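Local coordinates for protein starch synthase I (Hordeum vulgare, PDB 4HLN) that is a barley starch synthase, a glycosyltransferase-family enzyme built from two Rossmann-like domains, seen here with a glycan bound, at residues Q118-F129 with L154-V164. Numbering follows the deposited sequence.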
loop_
_atom_site.group_PDB
_atom_site.type_symbol
_atom_site.label_atom_id
_atom_site.label_comp_id
_atom_site.label_asym_id
_atom_site.label_seq_id
_atom_site.Cartn_x
_atom_site.Cartn_y
_atom_site.Cartn_z
ATOM N N GLN A 118 16.112 -18.382 -8.421
ATOM C CA GLN A 118 14.818 -17.708 -8.421
ATOM C C GLN A 118 13.652 -18.690 -8.322
ATOM O O GLN A 118 13.401 -19.468 -9.248
ATOM C CB GLN A 118 14.660 -16.852 -9.677
ATOM C CG GLN A 118 13.219 -16.408 -9.954
ATOM C CD GLN A 118 12.694 -15.400 -8.933
ATOM O OE1 GLN A 118 13.328 -14.375 -8.673
ATOM N NE2 GLN A 118 11.532 -15.691 -8.350
ATOM N N PRO A 119 12.928 -18.650 -7.195
ATOM C CA PRO A 119 11.760 -19.510 -6.989
ATOM C C PRO A 119 10.652 -19.224 -8.005
ATOM O O PRO A 119 10.391 -18.063 -8.334
ATOM C CB PRO A 119 11.301 -19.150 -5.568
ATOM C CG PRO A 119 11.886 -17.814 -5.301
ATOM C CD PRO A 119 13.175 -17.761 -6.047
ATOM N N LEU A 120 10.020 -20.281 -8.506
ATOM C CA LEU A 120 8.928 -20.140 -9.460
ATOM C C LEU A 120 7.604 -20.583 -8.822
ATOM O O LEU A 120 7.594 -21.161 -7.733
ATOM C CB LEU A 120 9.241 -20.908 -10.749
ATOM C CG LEU A 120 10.590 -20.565 -11.425
ATOM C CD1 LEU A 120 10.906 -21.522 -12.559
ATOM C CD2 LEU A 120 10.677 -19.105 -11.929
ATOM N N ALA A 121 6.488 -20.287 -9.482
ATOM C CA ALA A 121 5.171 -20.588 -8.919
ATOM C C ALA A 121 4.569 -21.893 -9.445
ATOM O O ALA A 121 4.720 -22.227 -10.631
ATOM C CB ALA A 121 4.208 -19.424 -9.157
ATOM N N LYS A 122 3.886 -22.615 -8.552
ATOM C CA LYS A 122 3.193 -23.864 -8.878
ATOM C C LYS A 122 2.362 -23.717 -10.139
ATOM O O LYS A 122 2.476 -24.506 -11.087
ATOM C CB LYS A 122 2.264 -24.260 -7.726
ATOM C CG LYS A 122 2.943 -24.968 -6.565
ATOM C CD LYS A 122 3.130 -26.458 -6.851
ATOM C CE LYS A 122 1.799 -27.143 -7.151
ATOM N NZ LYS A 122 1.904 -28.628 -7.084
ATOM N N VAL A 123 1.510 -22.697 -10.124
ATOM C CA VAL A 123 0.640 -22.392 -11.243
ATOM C C VAL A 123 0.942 -20.995 -11.723
ATOM O O VAL A 123 0.613 -20.023 -11.052
ATOM C CB VAL A 123 -0.829 -22.398 -10.818
ATOM C CG1 VAL A 123 -1.719 -22.280 -12.035
ATOM C CG2 VAL A 123 -1.140 -23.646 -10.039
ATOM N N THR A 124 1.574 -20.894 -12.883
ATOM C CA THR A 124 1.821 -19.604 -13.497
ATOM C C THR A 124 0.527 -19.120 -14.154
ATOM O O THR A 124 -0.268 -19.919 -14.638
ATOM C CB THR A 124 2.922 -19.711 -14.552
ATOM O OG1 THR A 124 2.474 -20.568 -15.605
ATOM C CG2 THR A 124 4.190 -20.289 -13.943
ATOM N N ARG A 125 0.318 -17.811 -14.168
ATOM C CA ARG A 125 -0.915 -17.250 -14.703
ATOM C C ARG A 125 -0.654 -16.073 -15.628
ATOM O O ARG A 125 0.492 -15.604 -15.773
ATOM C CB ARG A 125 -1.834 -16.791 -13.569
ATOM C CG ARG A 125 -2.184 -17.880 -12.602
ATOM C CD ARG A 125 -3.666 -18.007 -12.525
ATOM N NE ARG A 125 -4.101 -19.224 -11.855
ATOM C CZ ARG A 125 -5.004 -20.058 -12.363
ATOM N NH1 ARG A 125 -5.361 -21.142 -11.690
ATOM N NH2 ARG A 125 -5.554 -19.800 -13.548
ATOM N N SER A 126 -1.734 -15.612 -16.253
ATOM C CA SER A 126 -1.701 -14.394 -17.037
ATOM C C SER A 126 -2.361 -13.310 -16.207
ATOM O O SER A 126 -3.525 -13.422 -15.830
ATOM C CB SER A 126 -2.412 -14.579 -18.374
ATOM O OG SER A 126 -1.649 -15.428 -19.222
ATOM N N ILE A 127 -1.598 -12.270 -15.908
ATOM C CA ILE A 127 -2.032 -11.257 -14.962
ATOM C C ILE A 127 -1.980 -9.886 -15.589
ATOM O O ILE A 127 -0.952 -9.489 -16.136
ATOM C CB ILE A 127 -1.158 -11.272 -13.715
ATOM C CG1 ILE A 127 -1.132 -12.678 -13.129
ATOM C CG2 ILE A 127 -1.703 -10.326 -12.688
ATOM C CD1 ILE A 127 -0.147 -12.834 -12.015
ATOM N N VAL A 128 -3.097 -9.170 -15.513
ATOM C CA VAL A 128 -3.187 -7.859 -16.131
ATOM C C VAL A 128 -3.423 -6.799 -15.066
ATOM O O VAL A 128 -4.521 -6.688 -14.518
ATOM C CB VAL A 128 -4.319 -7.801 -17.184
ATOM C CG1 VAL A 128 -4.321 -6.463 -17.881
ATOM C CG2 VAL A 128 -4.190 -8.944 -18.214
ATOM N N PHE A 129 -2.383 -6.035 -14.755
ATOM C CA PHE A 129 -2.532 -4.886 -13.861
ATOM C C PHE A 129 -3.127 -3.717 -14.605
ATOM O O PHE A 129 -2.683 -3.393 -15.696
ATOM C CB PHE A 129 -1.188 -4.471 -13.266
ATOM C CG PHE A 129 -0.679 -5.419 -12.233
ATOM C CD1 PHE A 129 -0.898 -5.179 -10.885
ATOM C CD2 PHE A 129 -0.018 -6.584 -12.612
ATOM C CE1 PHE A 129 -0.441 -6.077 -9.934
ATOM C CE2 PHE A 129 0.444 -7.484 -11.669
ATOM C CZ PHE A 129 0.234 -7.229 -10.323
ATOM N N LEU A 154 6.035 -10.843 -9.593
ATOM C CA LEU A 154 5.210 -11.867 -10.201
ATOM C C LEU A 154 5.811 -12.340 -11.518
ATOM O O LEU A 154 5.897 -13.534 -11.764
ATOM C CB LEU A 154 3.817 -11.326 -10.431
ATOM C CG LEU A 154 2.955 -11.236 -9.171
ATOM C CD1 LEU A 154 1.662 -10.523 -9.484
ATOM C CD2 LEU A 154 2.663 -12.602 -8.568
ATOM N N ALA A 155 6.243 -11.405 -12.359
ATOM C CA ALA A 155 6.833 -11.776 -13.638
ATOM C C ALA A 155 8.031 -12.683 -13.419
ATOM O O ALA A 155 8.291 -13.588 -14.198
ATOM C CB ALA A 155 7.237 -10.540 -14.428
ATOM N N ALA A 156 8.750 -12.431 -12.336
ATOM C CA ALA A 156 9.990 -13.135 -12.042
ATOM C C ALA A 156 9.714 -14.556 -11.584
ATOM O O ALA A 156 10.599 -15.411 -11.601
ATOM C CB ALA A 156 10.756 -12.384 -10.968
ATOM N N ARG A 157 8.484 -14.795 -11.147
ATOM C CA ARG A 157 8.072 -16.120 -10.716
ATOM C C ARG A 157 7.426 -16.900 -11.863
ATOM O O ARG A 157 6.823 -17.945 -11.631
ATOM C CB ARG A 157 7.082 -16.031 -9.554
ATOM C CG ARG A 157 7.587 -15.310 -8.319
ATOM C CD ARG A 157 6.613 -15.506 -7.155
ATOM N NE ARG A 157 7.255 -16.226 -6.063
ATOM C CZ ARG A 157 6.730 -17.280 -5.450
ATOM N NH1 ARG A 157 5.542 -17.721 -5.817
ATOM N NH2 ARG A 157 7.390 -17.886 -4.464
ATOM N N GLY A 158 7.531 -16.380 -13.088
ATOM C CA GLY A 158 7.078 -17.097 -14.270
ATOM C C GLY A 158 5.673 -16.780 -14.766
ATOM O O GLY A 158 5.182 -17.407 -15.702
ATOM N N HIS A 159 5.014 -15.810 -14.148
ATOM C CA HIS A 159 3.717 -15.361 -14.643
ATOM C C HIS A 159 3.892 -14.498 -15.876
ATOM O O HIS A 159 4.898 -13.810 -16.029
ATOM C CB HIS A 159 2.958 -14.578 -13.576
ATOM C CG HIS A 159 2.788 -15.326 -12.292
ATOM N ND1 HIS A 159 1.852 -16.323 -12.132
ATOM C CD2 HIS A 159 3.444 -15.229 -11.110
ATOM C CE1 HIS A 159 1.937 -16.809 -10.907
ATOM N NE2 HIS A 159 2.895 -16.162 -10.265
ATOM N N ARG A 160 2.906 -14.544 -16.763
ATOM C CA ARG A 160 2.871 -13.627 -17.882
ATOM C C ARG A 160 2.158 -12.379 -17.374
ATOM O O ARG A 160 0.999 -12.449 -16.997
ATOM C CB ARG A 160 2.112 -14.234 -19.056
ATOM C CG ARG A 160 2.611 -13.698 -20.386
ATOM C CD ARG A 160 1.589 -13.883 -21.474
ATOM N NE ARG A 160 2.054 -13.280 -22.712
ATOM C CZ ARG A 160 1.394 -13.359 -23.857
ATOM N NH1 ARG A 160 1.875 -12.791 -24.958
ATOM N NH2 ARG A 160 0.252 -14.023 -23.891
ATOM N N VAL A 161 2.854 -11.250 -17.338
ATOM C CA VAL A 161 2.362 -10.089 -16.595
ATOM C C VAL A 161 2.256 -8.850 -17.473
ATOM O O VAL A 161 3.233 -8.421 -18.097
ATOM C CB VAL A 161 3.258 -9.770 -15.349
ATOM C CG1 VAL A 161 2.754 -8.522 -14.610
ATOM C CG2 VAL A 161 3.333 -10.970 -14.408
ATOM N N MET A 162 1.057 -8.281 -17.517
ATOM C CA MET A 162 0.834 -7.051 -18.262
ATOM C C MET A 162 0.500 -5.912 -17.304
ATOM O O MET A 162 -0.183 -6.121 -16.308
ATOM C CB MET A 162 -0.291 -7.247 -19.283
ATOM C CG MET A 162 -0.655 -5.979 -20.067
ATOM S SD MET A 162 -1.953 -6.178 -21.329
ATOM C CE MET A 162 -1.263 -7.495 -22.316
ATOM N N VAL A 163 0.999 -4.713 -17.584
ATOM C CA VAL A 163 0.504 -3.539 -16.869
ATOM C C VAL A 163 0.014 -2.503 -17.844
ATOM O O VAL A 163 0.773 -2.051 -18.705
ATOM C CB VAL A 163 1.563 -2.858 -16.027
ATOM C CG1 VAL A 163 0.925 -1.673 -15.298
ATOM C CG2 VAL A 163 2.184 -3.833 -15.061
ATOM N N VAL A 164 -1.248 -2.116 -17.682
ATOM C CA VAL A 164 -1.898 -1.143 -18.561
ATOM C C VAL A 164 -2.071 0.190 -17.836
ATOM O O VAL A 164 -2.589 0.230 -16.725
ATOM C CB VAL A 164 -3.273 -1.651 -19.013
ATOM C CG1 VAL A 164 -3.924 -0.684 -20.004
ATOM C CG2 VAL A 164 -3.133 -3.009 -19.614
HETATM O O HOH W 1 -1.466 -15.335 -21.964
#
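Ser126 to Phe129 pair in parallel with Arg160 to Val163 as neighbouring strands of a Rossmann-like beta-alpha-beta unit. Helix 150-156 belongs to the crossover between them. Five backbone hydrogen bonds join the strands, from Arg160 N to Arg125 O at one end to Val164 N to Phe129 O at the other. Strand 264-269 flanks 126-130 on its other edge, and strand 208-214 flanks 160-166.

Before the strand, the chain from Gln118 wraps round the turn after the helix. Ala121 N donates to Arg157 O at 3.2 Å, on a lone pair in the carbonyl plane.

His159 fills the corner where loop becomes strand. His159 CB lies 3.5 Å from Arg125 O and also meets Ile127 CD1. CG is turned anti to the carbonyl carbon (chi1 -55°), which carries the ring back alongside Thr124 and Arg125. His159 ND1 accepts from Arg125 N at 3.0 Å, and the donor lies only 12° out of the ring plane. His159 CE1 comes 3.5 Å from Val123 O at the ring edge. His159 NE2 is 3.7 Å from Ala121 CB and is hydrogen-bonded to Glu619 of helix 611-627. Both ring nitrogens are therefore held, which should fix the ring's rotation. Glu619 also forms a salt bridge with Arg157.

Ile127 CD1 covers one face of this ring in a CH-pi contact, 4.2 Å from the His159 ring centroid. The same methyl touches Leu154 CD1, with the two side chains crossing at about a right angle. Leu154 CD1 in turn reaches the edge of the Phe129 ring, and Val161 CG1 meets that edge as well.

On the other sheet face, Arg160 donates from NH1 to Tyr258 O and from NH2 to Ile259 O. A water links Ser126 OG to Arg160 NH2, its O lying 2.9 Å from Arg160 NH2 in the guanidinium plane.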